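Local coordinates for protein beta-2-microglobulin (Ctenopharyngodon idella, PDB 5H5Z) that serves as the light chain of a bony fish MHC class I molecule, pairing with the heavy chain and probably influencing which peptides are presented, at residues 36-41 and 81-86; 50-55 and 63-68. The protein carries 1 engineered substitution. All coordinates share one frame; numbering follows the deposited sequence.

Interaction 1: residues 36-41 and 81-86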
ATOM      1  N   ILE B  36     -13.052  -9.054   0.528  1.00 28.55           N
ATOM      2  CA  ILE B  36     -12.293  -9.845  -0.440  1.00 25.23           C
ATOM      3  C   ILE B  36     -11.717 -11.104   0.215  1.00 28.65           C
ATOM      4  O   ILE B  36     -11.501 -11.143   1.432  1.00 29.57           O
ATOM      5  CB  ILE B  36     -11.172  -8.990  -1.092  1.00 24.35           C
ATOM      6  CG1 ILE B  36     -10.684  -9.614  -2.408  1.00 23.93           C
ATOM      7  CG2 ILE B  36     -10.023  -8.737  -0.115  1.00 25.03           C
ATOM      8  CD1 ILE B  36     -10.082  -8.609  -3.369  1.00 23.74           C
ATOM      9  N   SER B  37     -11.491 -12.131  -0.603  1.00 26.07           N
ATOM     10  CA  SER B  37     -10.830 -13.358  -0.184  1.00 27.32           C
ATOM     11  C   SER B  37      -9.550 -13.519  -0.994  1.00 26.42           C
ATOM     12  O   SER B  37      -9.586 -13.496  -2.232  1.00 28.15           O
ATOM     13  CB  SER B  37     -11.751 -14.562  -0.422  1.00 29.84           C
ATOM     14  OG  SER B  37     -11.108 -15.781  -0.089  1.00 32.80           O
ATOM     15  N   ILE B  38      -8.423 -13.672  -0.300  1.00 22.54           N
ATOM     16  CA  ILE B  38      -7.142 -13.943  -0.957  1.00 22.38           C
ATOM     17  C   ILE B  38      -6.519 -15.189  -0.336  1.00 24.29           C
ATOM     18  O   ILE B  38      -6.411 -15.291   0.889  1.00 27.21           O
ATOM     19  CB  ILE B  38      -6.152 -12.756  -0.838  1.00 23.76           C
ATOM     20  CG1 ILE B  38      -6.786 -11.445  -1.324  1.00 23.48           C
ATOM     21  CG2 ILE B  38      -4.867 -13.056  -1.608  1.00 23.21           C
ATOM     22  CD1 ILE B  38      -6.066 -10.198  -0.849  1.00 22.80           C
ATOM     23  N   GLU B  39      -6.123 -16.141  -1.181  1.00 25.38           N
ATOM     24  CA  GLU B  39      -5.488 -17.368  -0.716  1.00 25.74           C
ATOM     25  C   GLU B  39      -4.291 -17.702  -1.590  1.00 25.97           C
ATOM     26  O   GLU B  39      -4.361 -17.578  -2.810  1.00 28.75           O
ATOM     27  CB  GLU B  39      -6.479 -18.538  -0.717  1.00 31.09           C
ATOM     28  CG  GLU B  39      -7.631 -18.426   0.281  1.00 38.51           C
ATOM     29  CD  GLU B  39      -7.200 -18.442   1.744  1.00 46.39           C
ATOM     30  OE1 GLU B  39      -6.011 -18.689   2.039  1.00 54.13           O
ATOM     31  OE2 GLU B  39      -8.065 -18.207   2.613  1.00 54.53           O
ATOM     32  N   LEU B  40      -3.186 -18.102  -0.966  1.00 23.59           N
ATOM     33  CA  LEU B  40      -2.033 -18.594  -1.722  1.00 22.97           C
ATOM     34  C   LEU B  40      -2.124 -20.112  -1.822  1.00 25.32           C
ATOM     35  O   LEU B  40      -2.485 -20.782  -0.849  1.00 26.98           O
ATOM     36  CB  LEU B  40      -0.717 -18.161  -1.066  1.00 24.54           C
ATOM     37  CG  LEU B  40      -0.468 -16.651  -0.948  1.00 24.20           C
ATOM     38  CD1 LEU B  40       0.779 -16.368  -0.126  1.00 25.97           C
ATOM     39  CD2 LEU B  40      -0.349 -16.000  -2.319  1.00 28.29           C
ATOM     40  N   LEU B  41      -1.804 -20.654  -2.996  1.00 26.37           N
ATOM     41  CA  LEU B  41      -1.954 -22.086  -3.245  1.00 26.71           C
ATOM     42  C   LEU B  41      -0.666 -22.762  -3.701  1.00 28.06           C
ATOM     43  O   LEU B  41       0.104 -22.197  -4.482  1.00 28.15           O
ATOM     44  CB  LEU B  41      -3.043 -22.341  -4.296  1.00 27.20           C
ATOM     45  CG  LEU B  41      -4.351 -21.544  -4.246  1.00 29.64           C
ATOM     46  CD1 LEU B  41      -5.211 -21.891  -5.452  1.00 31.47           C
ATOM     47  CD2 LEU B  41      -5.125 -21.765  -2.951  1.00 30.72           C
ATOM     48  N   CYS B  81      -2.191 -17.552  -6.738  1.00 23.93           N
ATOM     49  CA  CYS B  81      -2.958 -16.731  -5.819  1.00 23.49           C
ATOM     50  C   CYS B  81      -4.390 -16.692  -6.329  1.00 25.28           C
ATOM     51  O   CYS B  81      -4.635 -16.325  -7.486  1.00 26.07           O
ATOM     52  CB  CYS B  81      -2.361 -15.322  -5.739  1.00 23.51           C
ATOM     53  SG  CYS B  81      -3.256 -14.158  -4.686  1.00 27.04           S
ATOM     54  N   ARG B  82      -5.322 -17.106  -5.471  1.00 24.83           N
ATOM     55  CA  ARG B  82      -6.741 -17.102  -5.802  1.00 25.61           C
ATOM     56  C   ARG B  82      -7.453 -15.979  -5.070  1.00 24.51           C
ATOM     57  O   ARG B  82      -7.433 -15.905  -3.837  1.00 26.67           O
ATOM     58  CB  ARG B  82      -7.396 -18.450  -5.483  1.00 27.63           C
ATOM     59  CG  ARG B  82      -8.897 -18.489  -5.759  1.00 27.62           C
ATOM     60  CD  ARG B  82      -9.431 -19.909  -5.798  1.00 30.54           C
ATOM     61  NE  ARG B  82      -9.262 -20.604  -4.526  1.00 32.91           N
ATOM     62  CZ  ARG B  82      -9.011 -21.906  -4.403  1.00 35.64           C
ATOM     63  NH1 ARG B  82      -8.879 -22.677  -5.480  1.00 37.47           N
ATOM     64  NH2 ARG B  82      -8.877 -22.442  -3.197  1.00 39.39           N
ATOM     65  N   VAL B  83      -8.074 -15.101  -5.849  1.00 23.75           N
ATOM     66  CA  VAL B  83      -8.751 -13.927  -5.310  1.00 22.06           C
ATOM     67  C   VAL B  83     -10.247 -13.977  -5.623  1.00 24.51           C
ATOM     68  O   VAL B  83     -10.647 -14.185  -6.775  1.00 25.94           O
ATOM     69  CB  VAL B  83      -8.130 -12.624  -5.860  1.00 20.07           C
ATOM     70  CG1 VAL B  83      -8.820 -11.400  -5.276  1.00 21.49           C
ATOM     71  CG2 VAL B  83      -6.632 -12.573  -5.578  1.00 21.87           C
ATOM     72  N   LYS B  84     -11.064 -13.799  -4.586  1.00 24.11           N
ATOM     73  CA  LYS B  84     -12.516 -13.767  -4.726  1.00 25.07           C
ATOM     74  C   LYS B  84     -13.076 -12.421  -4.267  1.00 26.34           C
ATOM     75  O   LYS B  84     -13.089 -12.110  -3.070  1.00 27.41           O
ATOM     76  CB  LYS B  84     -13.164 -14.930  -3.964  1.00 29.56           C
ATOM     77  CG  LYS B  84     -12.723 -16.301  -4.459  1.00 28.86           C
ATOM     78  CD  LYS B  84     -13.340 -17.433  -3.657  1.00 37.89           C
ATOM     79  CE  LYS B  84     -12.761 -18.770  -4.096  1.00 39.66           C
ATOM     80  NZ  LYS B  84     -13.452 -19.914  -3.441  1.00 46.70           N
ATOM     81  N   HIS B  85     -13.522 -11.627  -5.238  1.00 26.75           N
ATOM     82  CA  HIS B  85     -14.076 -10.296  -4.993  1.00 28.00           C
ATOM     83  C   HIS B  85     -15.472 -10.236  -5.593  1.00 31.07           C
ATOM     84  O   HIS B  85     -15.667 -10.612  -6.753  1.00 29.53           O
ATOM     85  CB  HIS B  85     -13.177  -9.232  -5.625  1.00 26.21           C
ATOM     86  CG  HIS B  85     -13.572  -7.825  -5.304  1.00 27.66           C
ATOM     87  ND1 HIS B  85     -13.919  -6.911  -6.275  1.00 26.99           N
ATOM     88  CD2 HIS B  85     -13.657  -7.167  -4.122  1.00 26.58           C
ATOM     89  CE1 HIS B  85     -14.206  -5.753  -5.707  1.00 26.82           C
ATOM     90  NE2 HIS B  85     -14.055  -5.883  -4.401  1.00 27.45           N
ATOM     91  N   MET B  86     -16.437  -9.759  -4.805  1.00 30.92           N
ATOM     92  CA  MET B  86     -17.855  -9.840  -5.163  1.00 33.06           C
ATOM     93  C   MET B  86     -18.182 -11.297  -5.503  1.00 34.87           C
ATOM     94  O   MET B  86     -18.034 -12.173  -4.649  1.00 32.55           O
ATOM     95  CB  MET B  86     -18.197  -8.891  -6.323  1.00 33.27           C
ATOM     96  CG  MET B  86     -17.793  -7.442  -6.101  1.00 35.31           C
ATOM     97  SD  MET B  86     -18.686  -6.674  -4.734  1.00 43.42           S
ATOM     98  CE  MET B  86     -20.325  -6.479  -5.434  1.00 54.40           C
TER
HETATM   99  O   HOH W   1      -9.799 -16.645  -2.376  1.00 30.91           O

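Interaction 2: residues 50-55 and 63-68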
ATOM      1  N   ALA B  50      -0.243 -18.275   5.906  1.00 32.54           N
ATOM      2  CA  ALA B  50      -0.023 -17.104   5.061  1.00 29.18           C
ATOM      3  C   ALA B  50      -0.377 -15.853   5.859  1.00 30.12           C
ATOM      4  O   ALA B  50      -1.295 -15.879   6.673  1.00 33.52           O
ATOM      5  CB  ALA B  50      -0.853 -17.188   3.793  1.00 29.81           C
ATOM      6  N   GLN B  51       0.366 -14.775   5.627  1.00 30.87           N
ATOM      7  CA  GLN B  51       0.179 -13.516   6.350  1.00 29.27           C
ATOM      8  C   GLN B  51      -0.450 -12.464   5.449  1.00 28.59           C
ATOM      9  O   GLN B  51      -0.015 -12.277   4.312  1.00 29.36           O
ATOM     10  CB  GLN B  51       1.523 -12.996   6.875  1.00 27.67           C
ATOM     11  CG  GLN B  51       2.165 -13.865   7.952  1.00 28.39           C
ATOM     12  CD  GLN B  51       3.026 -14.993   7.403  1.00 28.34           C
ATOM     13  OE1 GLN B  51       3.217 -15.131   6.194  1.00 35.78           O
ATOM     14  NE2 GLN B  51       3.556 -15.810   8.303  1.00 36.80           N
ATOM     15  N   GLN B  52      -1.464 -11.771   5.963  1.00 26.83           N
ATOM     16  CA  GLN B  52      -2.146 -10.728   5.201  1.00 24.20           C
ATOM     17  C   GLN B  52      -2.063  -9.378   5.906  1.00 22.89           C
ATOM     18  O   GLN B  52      -2.275  -9.287   7.118  1.00 26.56           O
ATOM     19  CB  GLN B  52      -3.609 -11.114   4.951  1.00 25.74           C
ATOM     20  CG  GLN B  52      -4.360 -10.186   4.003  1.00 26.33           C
ATOM     21  CD  GLN B  52      -5.769 -10.664   3.704  1.00 29.85           C
ATOM     22  OE1 GLN B  52      -6.747  -9.965   3.979  1.00 32.07           O
ATOM     23  NE2 GLN B  52      -5.884 -11.862   3.141  1.00 29.23           N
ATOM     24  N   THR B  53      -1.751  -8.339   5.135  1.00 23.27           N
ATOM     25  CA  THR B  53      -1.681  -6.971   5.648  1.00 25.33           C
ATOM     26  C   THR B  53      -3.063  -6.461   6.043  1.00 24.92           C
ATOM     27  O   THR B  53      -4.082  -6.965   5.569  1.00 24.92           O
ATOM     28  CB  THR B  53      -1.047  -5.999   4.627  1.00 27.60           C
ATOM     29  OG1 THR B  53      -1.802  -6.003   3.406  1.00 25.76           O
ATOM     30  CG2 THR B  53       0.403  -6.388   4.340  1.00 26.19           C
ATOM     31  N   ASP B  54      -3.085  -5.465   6.921  1.00 25.56           N
ATOM     32  CA  ASP B  54      -4.325  -4.858   7.390  1.00 23.91           C
ATOM     33  C   ASP B  54      -4.912  -3.956   6.322  1.00 24.51           C
ATOM     34  O   ASP B  54      -4.180  -3.319   5.560  1.00 24.26           O
ATOM     35  CB  ASP B  54      -4.070  -4.050   8.660  1.00 24.06           C
ATOM     36  CG  ASP B  54      -3.651  -4.919   9.832  1.00 26.15           C
ATOM     37  OD1 ASP B  54      -4.077  -6.092   9.903  1.00 27.50           O
ATOM     38  OD2 ASP B  54      -2.902  -4.423  10.693  1.00 27.30           O
ATOM     39  N   LEU B  55      -6.237  -3.899   6.283  1.00 26.25           N
ATOM     40  CA  LEU B  55      -6.951  -3.178   5.235  1.00 27.12           C
ATOM     41  C   LEU B  55      -6.585  -1.695   5.194  1.00 23.65           C
ATOM     42  O   LEU B  55      -6.769  -0.966   6.165  1.00 26.20           O
ATOM     43  CB  LEU B  55      -8.465  -3.359   5.399  1.00 28.97           C
ATOM     44  CG  LEU B  55      -9.374  -2.876   4.265  1.00 30.34           C
ATOM     45  CD1 LEU B  55      -9.263  -3.762   3.028  1.00 32.09           C
ATOM     46  CD2 LEU B  55     -10.806  -2.813   4.770  1.00 32.70           C
ATOM     47  N   PHE B  63      -8.690   0.106  -2.448  1.00 23.84           N
ATOM     48  CA  PHE B  63      -8.038  -0.687  -1.408  1.00 22.13           C
ATOM     49  C   PHE B  63      -6.884  -1.528  -1.953  1.00 22.30           C
ATOM     50  O   PHE B  63      -6.849  -1.865  -3.136  1.00 24.26           O
ATOM     51  CB  PHE B  63      -9.067  -1.607  -0.742  1.00 22.71           C
ATOM     52  CG  PHE B  63     -10.154  -0.875  -0.017  1.00 23.66           C
ATOM     53  CD1 PHE B  63      -9.943  -0.418   1.276  1.00 23.18           C
ATOM     54  CD2 PHE B  63     -11.393  -0.644  -0.618  1.00 25.20           C
ATOM     55  CE1 PHE B  63     -10.945   0.259   1.962  1.00 23.94           C
ATOM     56  CE2 PHE B  63     -12.397   0.037   0.059  1.00 26.66           C
ATOM     57  CZ  PHE B  63     -12.171   0.488   1.353  1.00 26.42           C
ATOM     58  N   HIS B  64      -5.940  -1.864  -1.080  1.00 24.14           N
ATOM     59  CA  HIS B  64      -4.863  -2.781  -1.437  1.00 22.40           C
ATOM     60  C   HIS B  64      -4.541  -3.696  -0.264  1.00 23.49           C
ATOM     61  O   HIS B  64      -4.649  -3.295   0.904  1.00 23.27           O
ATOM     62  CB  HIS B  64      -3.617  -2.034  -1.934  1.00 26.48           C
ATOM     63  CG  HIS B  64      -2.975  -1.159  -0.898  1.00 29.51           C
ATOM     64  ND1 HIS B  64      -1.839  -1.527  -0.212  1.00 35.69           N
ATOM     65  CD2 HIS B  64      -3.310   0.070  -0.438  1.00 29.20           C
ATOM     66  CE1 HIS B  64      -1.502  -0.564   0.627  1.00 36.03           C
ATOM     67  NE2 HIS B  64      -2.379   0.417   0.510  1.00 27.75           N
ATOM     68  N   LEU B  65      -4.192  -4.937  -0.584  1.00 21.81           N
ATOM     69  CA  LEU B  65      -3.772  -5.916   0.409  1.00 22.67           C
ATOM     70  C   LEU B  65      -2.606  -6.722  -0.123  1.00 23.24           C
ATOM     71  O   LEU B  65      -2.479  -6.929  -1.330  1.00 25.64           O
ATOM     72  CB  LEU B  65      -4.913  -6.878   0.749  1.00 23.89           C
ATOM     73  CG  LEU B  65      -6.133  -6.342   1.494  1.00 23.18           C
ATOM     74  CD1 LEU B  65      -7.273  -7.337   1.388  1.00 25.68           C
ATOM     75  CD2 LEU B  65      -5.815  -6.044   2.960  1.00 23.84           C
ATOM     76  N   THR B  66      -1.759  -7.180   0.787  1.00 22.69           N
ATOM     77  CA  THR B  66      -0.668  -8.074   0.431  1.00 22.93           C
ATOM     78  C   THR B  66      -0.797  -9.370   1.224  1.00 23.17           C
ATOM     79  O   THR B  66      -0.898  -9.349   2.449  1.00 26.37           O
ATOM     80  CB  THR B  66       0.706  -7.417   0.680  1.00 26.73           C
ATOM     81  OG1 THR B  66       0.783  -6.183  -0.043  1.00 25.02           O
ATOM     82  CG2 THR B  66       1.836  -8.331   0.221  1.00 28.49           C
ATOM     83  N   LYS B  67      -0.828 -10.494   0.514  1.00 23.27           N
ATOM     84  CA  LYS B  67      -0.728 -11.797   1.153  1.00 23.03           C
ATOM     85  C   LYS B  67       0.620 -12.403   0.808  1.00 23.56           C
ATOM     86  O   LYS B  67       1.062 -12.316  -0.335  1.00 25.19           O
ATOM     87  CB  LYS B  67      -1.854 -12.724   0.717  1.00 26.25           C
ATOM     88  CG  LYS B  67      -2.004 -13.932   1.622  1.00 26.52           C
ATOM     89  CD  LYS B  67      -3.470 -14.199   1.877  1.00 30.86           C
ATOM     90  CE  LYS B  67      -3.692 -15.012   3.132  1.00 31.90           C
ATOM     91  NZ  LYS B  67      -5.148 -15.242   3.336  1.00 32.10           N
ATOM     92  N   SER B  68       1.273 -12.997   1.802  1.00 23.43           N
ATOM     93  CA  SER B  68       2.599 -13.577   1.606  1.00 23.71           C
ATOM     94  C   SER B  68       2.800 -14.792   2.501  1.00 24.64           C
ATOM     95  O   SER B  68       2.121 -14.942   3.516  1.00 27.14           O
ATOM     96  CB  SER B  68       3.694 -12.531   1.867  1.00 25.85           C
ATOM     97  OG  SER B  68       3.654 -12.049   3.205  1.00 28.04           O
TER
HETATM   98  O   HOH W   2       1.926  -9.916   3.746  1.00 29.14           O
HETATM   99  O   HOH W   3      -2.981  -3.452   3.085  1.00 24.81           O

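Interaction 1: residues 36-41 and 81-86
Leu41 meets Arg82 at both ends of the arginine side chain, at CB and at the guanidinium. Arg82 CB lies 4.1 Å from Leu41 CD1, and CG, anti to the backbone N (chi1 178°), starts an extended run to CD. A bend at chi3 (62°) then brings the guanidinium back to the leucine. There Leu41 CD1 sits over one face, offset toward the rim and 3.8 Å from Arg82 NH1, while Leu41 CD2 meets Arg82 NH2; the side chains cross at about a right angle, and Val46 touches both. Beneath, the backbones are antiparallel strands, C and F of the C1-set immunoglobulin sandwich, with Ser37-Lys84 and Glu39-Arg82 as hydrogen-bonded pairs; Lys84 N to Ser37 O, at 2.8 Å, is one of four bonds. One water joins Ser37 OG to Arg82 O, to which it donates.

The other face of the sheet, bearing Ile38, Leu40, Val83 and Cys81, is buried. Cys81 SG, disulfide-linked to Cys26 on the facing sheet, has Ile38 CG2 3.6 Å away, and Leu40 CD2 approaches Cys81 CB. Near the start of strand 36-42, Ile36 CD1 lies between Val83 CG1 (3.6 Å) and His85 CB (3.9 Å), while His85 NE2 bonds to Pro33 O.

Interaction 2: residues 50-55 and 63-68
Gln51 and Ser68 form an antiparallel hydrogen-bonded pair, where strands D and E of the immunoglobulin domain meet as arms of a hairpin. Among the backbone bonds, Gln51 N reaches Ser68 O at 2.8 Å, Ser68 N returns to Gln51 O, and Thr53 N bonds to Thr66 O.

The expected ladder then changes partner: the return bond comes from Thr66 N to a side chain, Thr53 OG1 (2.9 Å, N-H...O angle 165°). The threonine manages this because its OG1 stands between backbone N and carbonyl carbon (chi1 58°), while CG2 packs on Thr66 CB.

Water takes up further polar atoms. One molecule donates to Gln51 O and also bonds to Ser68 OG. Another accepts the hydroxyl proton of Thr53 OG1 at 2.8 Å and donates to Asp54 O and His64 O, bridging the segments where direct bonds between them give out; His64 and Ala56 then pair again through the backbone.

Apolar contacts follow. Leu55 CD1 lies 3.8 Å from Phe63 CD1, approaching the ring obliquely, and 4.1 Å from Leu65 CD2. At the other end Ala50 CB rests 3.6 Å from Lys67 CE.

Of the charged and amide groups, Gln52 NE2 and Lys67 NZ come within 3.5 Å but are both donors and form no bond; the ammonium instead bonds to Ile38 O. Asp54 directs its CB away from strand 63-71, and its OD2 makes a weak hydrogen bond to Gln31 and a long, weak ion pair with Lys45 of the MHC class I heavy chain, whose Phe18 packs on Leu55.

With the threonine hydroxyl both accepting from the backbone and donating to water, strand 51-57 can depart from regular pairing near Thr53 while the amide of Thr66 and the carbonyls of Asp54 and His64 keep hydrogen-bonding partners.

In the fold
The two contacts sit in opposing sheets of one sandwich, their centres about 11 Å apart, with interaction 2 nested in the chain between the segments of interaction 1. They meet across the interior: Ile36 CG2 packs 3.4 Å from Leu65 CD1, and Leu40 CD1 approaches Ser68 C at 3.7 Å. Lys67 spans from one sheet to the other, its NZ 2.8 Å from Ile38 O in a probable hydrogen bond, with Glu39 OE1 farther off, at a distance that makes their ion pair long and weak. Interaction 2 also touches the MHC class I heavy chain, through Asp54, Leu55, Phe63 and Ser68.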